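Local coordinates for DsbA-like disulfide oxidoreductase (Wolbachia endosymbiont of Drosophila melanogaster, PDB 6EEZ), which exchanges disulfides in protein substrates, probably through a thioredoxin-type CxxC pair, and acts as a homotrimeric disulfide isomerase, at residues G39-S44 with I64-R69. Numbering follows the deposited sequence.
Sequences GFLDYS and IKYIFR
Phe40 and Arg69 both set CG beside their own backbone N and anti to the carbonyl carbon (chi1 -65° and -69°), and a bend at chi2 then turns Arg69 CD; the two side chains lie side by side, pointing the same way from one face of the sheet. Over one face of the Phe40 ring sits the Arg69 stem: CB lies 3.5 Å from Phe40 CD2, and CG stands 4.1 Å from the ring centroid, 28° off its normal, a CH-pi contact. The guanidinium runs on to other partners, with NH1 bonded to Ser147 OG and a cation-pi contact to Tyr25, while Phe161 stacks on the Phe40 ring.

Parallel pairing of the backbones fixes this register. Gly39 N donates to Ile67 O at 2.9 Å. Arg69 N donates to Gly39 O at 2.8 Å, and Arg69 O accepts from Leu41 N. Arg69 thus bonds through N and O to the residues on either side of Phe40.

On the other face Tyr66 approaches Gly39 obliquely, its OH 3.5 Å from Gly39 CA. Tyr66 OH is buried and has no hydrogen-bond partner in the model. Beyond the strand, Asp42 OD1 accepts from Ser44 N at 2.8 Å, an Asx turn leading to the disulfide-bonded Cys45–Cys48 pair. Adjacent parallel strands 36-41 and 65-70 form the N-terminal beta-alpha-beta unit of the thioredoxin fold, helices 46-50 and 52-60 making the crossover.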
loop_
_atom_site.group_PDB
_atom_site.type_symbol
_atom_site.label_atom_id
_atom_site.label_comp_id
_atom_site.label_asym_id
_atom_site.label_seq_id
_atom_site.Cartn_x
_atom_site.Cartn_y
_atom_site.Cartn_z
ATOM N N GLY A 39 -4.138 -0.036 2.781
ATOM C CA GLY A 39 -4.081 -1.011 1.697
ATOM C C GLY A 39 -2.784 -1.787 1.753
ATOM O O GLY A 39 -1.733 -1.194 1.988
ATOM N N PHE A 40 -2.873 -3.110 1.580
ATOM C CA PHE A 40 -1.703 -4.010 1.595
ATOM C C PHE A 40 -1.540 -4.674 0.238
ATOM O O PHE A 40 -2.419 -5.413 -0.186
ATOM C CB PHE A 40 -1.842 -5.077 2.684
ATOM C CG PHE A 40 -1.838 -4.529 4.088
ATOM C CD1 PHE A 40 -2.991 -4.001 4.638
ATOM C CD2 PHE A 40 -0.680 -4.551 4.854
ATOM C CE1 PHE A 40 -3.001 -3.510 5.934
ATOM C CE2 PHE A 40 -0.670 -4.058 6.132
ATOM C CZ PHE A 40 -1.845 -3.536 6.686
ATOM N N LEU A 41 -0.410 -4.412 -0.425
ATOM C CA LEU A 41 -0.201 -4.769 -1.838
ATOM C C LEU A 41 1.205 -5.316 -2.125
ATOM O O LEU A 41 2.185 -4.922 -1.506
ATOM C CB LEU A 41 -0.455 -3.541 -2.740
ATOM C CG LEU A 41 -1.880 -3.368 -3.306
ATOM C CD1 LEU A 41 -3.006 -2.965 -2.262
ATOM C CD2 LEU A 41 -1.857 -2.376 -4.469
ATOM N N ASP A 42 1.262 -6.250 -3.067
ATOM C CA ASP A 42 2.495 -6.714 -3.692
ATOM C C ASP A 42 2.394 -6.254 -5.139
ATOM O O ASP A 42 1.392 -6.520 -5.807
ATOM C CB ASP A 42 2.639 -8.232 -3.602
ATOM C CG ASP A 42 3.942 -8.738 -4.170
ATOM O OD1 ASP A 42 4.248 -8.475 -5.369
ATOM O OD2 ASP A 42 4.671 -9.418 -3.407
ATOM N N TYR A 43 3.412 -5.550 -5.624
ATOM C CA TYR A 43 3.336 -4.977 -6.963
ATOM C C TYR A 43 3.253 -6.020 -8.100
ATOM O O TYR A 43 2.703 -5.721 -9.169
ATOM C CB TYR A 43 4.529 -4.053 -7.183
ATOM C CG TYR A 43 4.402 -2.753 -6.446
ATOM C CD1 TYR A 43 3.299 -1.927 -6.640
ATOM C CD2 TYR A 43 5.382 -2.339 -5.565
ATOM C CE1 TYR A 43 3.178 -0.744 -5.962
ATOM C CE2 TYR A 43 5.279 -1.152 -4.899
ATOM C CZ TYR A 43 4.173 -0.361 -5.090
ATOM O OH TYR A 43 4.060 0.822 -4.396
ATOM N N SER A 44 3.771 -7.231 -7.884
ATOM C CA SER A 44 3.768 -8.263 -8.928
ATOM C C SER A 44 2.514 -9.141 -8.871
ATOM O O SER A 44 2.346 -10.049 -9.682
ATOM C CB SER A 44 5.010 -9.159 -8.813
ATOM O OG SER A 44 6.203 -8.408 -8.613
ATOM N N ILE A 64 -11.336 10.105 2.399
ATOM C CA ILE A 64 -10.535 9.256 3.267
ATOM C C ILE A 64 -9.070 9.638 3.302
ATOM O O ILE A 64 -8.596 10.438 2.489
ATOM C CB ILE A 64 -10.633 7.757 2.844
ATOM C CG1 ILE A 64 -9.895 7.509 1.527
ATOM C CG2 ILE A 64 -12.083 7.327 2.759
ATOM C CD1 ILE A 64 -9.970 6.092 1.030
ATOM N N LYS A 65 -8.360 9.050 4.263
ATOM C CA LYS A 65 -6.924 8.957 4.182
ATOM C C LYS A 65 -6.647 7.525 3.767
ATOM O O LYS A 65 -7.222 6.592 4.326
ATOM C CB LYS A 65 -6.227 9.301 5.502
ATOM C CG LYS A 65 -4.698 9.321 5.378
ATOM C CD LYS A 65 -3.989 9.813 6.644
ATOM C CE LYS A 65 -3.841 8.697 7.702
ATOM N NZ LYS A 65 -2.648 8.882 8.623
ATOM N N TYR A 66 -5.779 7.359 2.781
ATOM C CA TYR A 66 -5.385 6.044 2.304
ATOM C C TYR A 66 -3.896 5.835 2.544
ATOM O O TYR A 66 -3.054 6.495 1.934
ATOM C CB TYR A 66 -5.711 5.888 0.834
ATOM C CG TYR A 66 -5.609 4.451 0.322
ATOM C CD1 TYR A 66 -4.371 3.875 0.032
ATOM C CD2 TYR A 66 -6.749 3.690 0.118
ATOM C CE1 TYR A 66 -4.277 2.546 -0.446
ATOM C CE2 TYR A 66 -6.668 2.385 -0.352
ATOM C CZ TYR A 66 -5.435 1.824 -0.635
ATOM O OH TYR A 66 -5.394 0.547 -1.103
ATOM N N ILE A 67 -3.582 4.906 3.437
ATOM C CA ILE A 67 -2.202 4.560 3.758
ATOM C C ILE A 67 -1.778 3.361 2.909
ATOM O O ILE A 67 -2.554 2.432 2.729
ATOM C CB ILE A 67 -2.056 4.245 5.254
ATOM C CG1 ILE A 67 -2.465 5.465 6.062
ATOM C CG2 ILE A 67 -0.631 3.805 5.602
ATOM C CD1 ILE A 67 -2.529 5.228 7.534
ATOM N N PHE A 68 -0.553 3.397 2.390
ATOM C CA PHE A 68 -0.015 2.343 1.509
ATOM C C PHE A 68 0.981 1.487 2.263
ATOM O O PHE A 68 2.017 1.986 2.730
ATOM C CB PHE A 68 0.670 2.936 0.278
ATOM C CG PHE A 68 -0.237 3.783 -0.576
ATOM C CD1 PHE A 68 -1.094 3.202 -1.500
ATOM C CD2 PHE A 68 -0.232 5.160 -0.446
ATOM C CE1 PHE A 68 -1.938 3.982 -2.297
ATOM C CE2 PHE A 68 -1.077 5.961 -1.244
ATOM C CZ PHE A 68 -1.933 5.354 -2.161
ATOM N N ARG A 69 0.651 0.201 2.399
ATOM C CA ARG A 69 1.573 -0.770 2.974
ATOM C C ARG A 69 2.137 -1.706 1.936
ATOM O O ARG A 69 1.451 -2.575 1.422
ATOM C CB ARG A 69 0.878 -1.569 4.056
ATOM C CG ARG A 69 0.590 -0.725 5.248
ATOM C CD ARG A 69 1.876 -0.128 5.774
ATOM N NE ARG A 69 1.721 0.179 7.175
ATOM C CZ ARG A 69 2.155 -0.556 8.188
ATOM N NH1 ARG A 69 2.850 -1.657 7.995
ATOM N NH2 ARG A 69 1.916 -0.137 9.410
#